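Local coordinates for protein DHC, diheme cytochrome c (Rhodobacter sphaeroides, PDB 2FWT) that probably transfers electrons through two covalently bound c-type hemes, interacting with the sphaeroides heme protein SHP, at residues Y20-L25 with S57-N62. Residues are numbered along the deposited sequence; the frame is centred on the assembly and turned at random.
With HEC (heme c), chain C.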
loop_
_atom_site.group_PDB
_atom_site.type_symbol
_atom_site.label_atom_id
_atom_site.label_comp_id
_atom_site.label_asym_id
_atom_site.label_seq_id
_atom_site.Cartn_x
_atom_site.Cartn_y
_atom_site.Cartn_z
ATOM N N TYR A 20 -1.657 3.267 2.190
ATOM C CA TYR A 20 -2.357 2.296 1.342
ATOM C C TYR A 20 -3.397 1.518 2.134
ATOM O O TYR A 20 -3.096 0.996 3.210
ATOM C CB TYR A 20 -1.379 1.310 0.723
ATOM C CG TYR A 20 -0.353 1.952 -0.194
ATOM C CD1 TYR A 20 1.003 1.961 0.129
ATOM C CD2 TYR A 20 -0.736 2.577 -1.341
ATOM C CE1 TYR A 20 1.940 2.552 -0.714
ATOM C CE2 TYR A 20 0.197 3.186 -2.197
ATOM C CZ TYR A 20 1.517 3.171 -1.882
ATOM O OH TYR A 20 2.426 3.773 -2.716
ATOM N N PRO A 21 -4.635 1.469 1.623
ATOM C CA PRO A 21 -5.660 0.714 2.344
ATOM C C PRO A 21 -5.341 -0.763 2.512
ATOM O O PRO A 21 -4.845 -1.428 1.591
ATOM C CB PRO A 21 -6.915 0.884 1.485
ATOM C CG PRO A 21 -6.667 1.991 0.611
ATOM C CD PRO A 21 -5.187 2.232 0.495
ATOM N N ALA A 22 -5.708 -1.285 3.673
ATOM C CA ALA A 22 -5.501 -2.695 3.989
ATOM C C ALA A 22 -6.104 -3.659 2.974
ATOM O O ALA A 22 -5.498 -4.676 2.653
ATOM C CB ALA A 22 -6.023 -2.988 5.391
ATOM N N ALA A 23 -7.271 -3.309 2.444
ATOM C CA ALA A 23 -8.012 -4.176 1.549
ATOM C C ALA A 23 -7.283 -4.473 0.256
ATOM O O ALA A 23 -7.701 -5.363 -0.504
ATOM C CB ALA A 23 -9.320 -3.527 1.251
ATOM N N LEU A 24 -6.227 -3.724 -0.034
ATOM C CA LEU A 24 -5.537 -3.878 -1.315
ATOM C C LEU A 24 -4.541 -5.050 -1.404
ATOM O O LEU A 24 -4.203 -5.471 -2.513
ATOM C CB LEU A 24 -4.850 -2.576 -1.684
ATOM C CG LEU A 24 -5.533 -1.507 -2.567
ATOM C CD1 LEU A 24 -7.000 -1.643 -2.863
ATOM C CD2 LEU A 24 -5.114 -0.116 -2.211
ATOM N N LEU A 25 -4.072 -5.566 -0.269
ATOM C CA LEU A 25 -3.145 -6.691 -0.257
ATOM C C LEU A 25 -3.658 -7.805 0.642
ATOM O O LEU A 25 -4.381 -7.559 1.619
ATOM C CB LEU A 25 -1.749 -6.260 0.240
ATOM C CG LEU A 25 -0.930 -5.367 -0.716
ATOM C CD1 LEU A 25 0.326 -4.913 -0.026
ATOM C CD2 LEU A 25 -0.574 -6.140 -1.973
ATOM N N SER A 57 -1.398 -6.005 12.850
ATOM C CA SER A 57 -2.672 -6.612 13.227
ATOM C C SER A 57 -3.853 -5.959 12.481
ATOM O O SER A 57 -4.747 -6.654 11.993
ATOM C CB SER A 57 -2.865 -6.559 14.754
ATOM O OG SER A 57 -4.218 -6.922 15.081
ATOM N N TYR A 58 -3.841 -4.630 12.363
ATOM C CA TYR A 58 -4.882 -3.912 11.657
ATOM C C TYR A 58 -4.881 -4.291 10.173
ATOM O O TYR A 58 -5.943 -4.578 9.601
ATOM C CB TYR A 58 -4.720 -2.383 11.842
ATOM C CG TYR A 58 -5.518 -1.580 10.844
ATOM C CD1 TYR A 58 -6.857 -1.331 11.049
ATOM C CD2 TYR A 58 -4.932 -1.075 9.679
ATOM C CE1 TYR A 58 -7.608 -0.649 10.110
ATOM C CE2 TYR A 58 -5.684 -0.359 8.745
ATOM C CZ TYR A 58 -7.007 -0.146 8.978
ATOM O OH TYR A 58 -7.768 0.550 8.079
ATOM N N LEU A 59 -3.699 -4.300 9.560
ATOM C CA LEU A 59 -3.588 -4.577 8.131
ATOM C C LEU A 59 -4.065 -5.987 7.830
ATOM O O LEU A 59 -4.874 -6.216 6.926
ATOM C CB LEU A 59 -2.177 -4.324 7.641
ATOM C CG LEU A 59 -1.692 -2.873 7.667
ATOM C CD1 LEU A 59 -0.172 -2.813 7.455
ATOM C CD2 LEU A 59 -2.403 -2.048 6.639
ATOM N N VAL A 60 -3.620 -6.943 8.636
ATOM C CA VAL A 60 -4.018 -8.331 8.474
ATOM C C VAL A 60 -5.521 -8.533 8.650
ATOM O O VAL A 60 -6.163 -9.223 7.840
ATOM C CB VAL A 60 -3.193 -9.235 9.431
ATOM C CG1 VAL A 60 -3.756 -10.656 9.548
ATOM C CG2 VAL A 60 -1.770 -9.304 8.927
ATOM N N ALA A 61 -6.087 -7.920 9.689
ATOM C CA ALA A 61 -7.510 -8.074 9.995
ATOM C C ALA A 61 -8.397 -7.482 8.920
ATOM O O ALA A 61 -9.552 -7.896 8.800
ATOM C CB ALA A 61 -7.845 -7.409 11.350
ATOM N N ASN A 62 -7.862 -6.529 8.155
ATOM C CA ASN A 62 -8.590 -5.833 7.122
ATOM C C ASN A 62 -8.090 -6.080 5.705
ATOM O O ASN A 62 -8.472 -5.385 4.772
ATOM C CB ASN A 62 -8.621 -4.349 7.472
ATOM C CG ASN A 62 -9.415 -4.091 8.707
ATOM O OD1 ASN A 62 -10.630 -4.099 8.628
ATOM N ND2 ASN A 62 -8.758 -3.918 9.873
HETATM FE FE HEC C . 6.156 2.180 2.116
HETATM C CHA HEC C . 6.265 1.307 -1.149
HETATM C CHB HEC C . 3.491 0.068 2.599
HETATM C CHC HEC C . 5.963 3.140 5.362
HETATM C CHD HEC C . 8.897 4.164 1.705
HETATM N NA HEC C . 5.062 0.952 0.958
HETATM C C1A HEC C . 5.283 0.726 -0.390
HETATM C C2A HEC C . 4.333 -0.221 -0.894
HETATM C C3A HEC C . 3.546 -0.562 0.148
HETATM C C4A HEC C . 3.991 0.173 1.321
HETATM C CMA HEC C . 2.376 -1.528 0.135
HETATM C CAA HEC C . 4.258 -0.706 -2.347
HETATM C CBA HEC C . 3.530 0.278 -3.260
HETATM C CGA HEC C . 3.259 -0.380 -4.599
HETATM O O1A HEC C . 2.259 -1.119 -4.699
HETATM O O2A HEC C . 4.035 -0.160 -5.567
HETATM N NB HEC C . 4.954 1.701 3.683
HETATM C C1B HEC C . 3.962 0.748 3.698
HETATM C C2B HEC C . 3.474 0.603 5.051
HETATM C C3B HEC C . 4.183 1.455 5.820
HETATM C C4B HEC C . 5.074 2.201 4.954
HETATM C CMB HEC C . 2.406 -0.444 5.436
HETATM C CAB HEC C . 4.111 1.681 7.347
HETATM C CBB HEC C . 4.550 0.614 8.098
HETATM N NC HEC C . 7.225 3.431 3.290
HETATM C C1C HEC C . 6.966 3.698 4.618
HETATM C C2C HEC C . 7.890 4.698 5.085
HETATM C C3C HEC C . 8.725 4.982 4.083
HETATM C C4C HEC C . 8.304 4.193 2.937
HETATM C CMC HEC C . 7.903 5.264 6.513
HETATM C CAC HEC C . 9.928 5.965 4.107
HETATM C CBC HEC C . 10.890 5.824 5.071
HETATM N ND HEC C . 7.352 2.623 0.583
HETATM C C1D HEC C . 8.473 3.454 0.629
HETATM C C2D HEC C . 9.121 3.478 -0.663
HETATM C C3D HEC C . 8.318 2.596 -1.566
HETATM C C4D HEC C . 7.238 2.113 -0.712
HETATM C CMD HEC C . 10.382 4.196 -1.044
HETATM C CAD HEC C . 8.624 2.314 -3.032
HETATM C CBD HEC C . 7.909 3.364 -3.892
HETATM C CGD HEC C . 8.229 3.203 -5.358
HETATM O O1D HEC C . 8.729 2.115 -5.736
HETATM O O2D HEC C . 7.964 4.176 -6.134
HETATM O O HOH W 1 -7.550 0.118 5.304
#
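Leu59 sets its CG anti to its own carbonyl carbon (chi1 -67°), and this turns CD2 onto the methyl of Ala22, 3.9 Å from its CB. Tyr58 places CG anti to its backbone N (chi1 164°), and CE2 of its ring comes obliquely to the same methyl, 4.3 Å from Ala22 CB. The contact joins a short 3-10 turn, 22-24, to the C-terminal end of helix 49-61. In this dihaem cytochrome c, the nearby heme is held by the CXXCH motif of Cys13, Cys16 and His17, with His40 as the other axial ligand. The CB of Ala22 points at the helix end and also meets Asn62, CB to CB at 3.6 Å. The buried methyl of Ala22 thus lies against Tyr58, Leu59 and Asn62. The small methyl lets the two backbones come close, with the CA atoms of Ala22 and Leu59 4.9 Å apart. The methyl also packs on the carbonyl oxygens of Leu59 and Asn62. Asn62 O lies 3.3 Å from Ala23 N, at an angle too poor for a hydrogen bond. One water bridges the segments: it accepts from Ala22 N and is hydrogen-bonded to Tyr58 OH. Asn62, just past the helix, turns its amide back to Tyr58 O, with ND2 2.9 Å from that oxygen. Tyr58 O lies close to the amide plane of Asn62, which helps fix the rotation of the amide. Ala22 O accepts a hydrogen bond from Trp30 NE1 of helix 27-34, whose side chain also touches Leu25 and Leu59. Both segments reach the first heme. Leu59 CD1 approaches the heme methyl CMB, and Leu25 CD1 approaches CMA. Tyr20 reaches the pyrrole carbons, its hydroxyl hydrogen-bonded to Ser111 O and its CD1 3.6 Å from heme C3A.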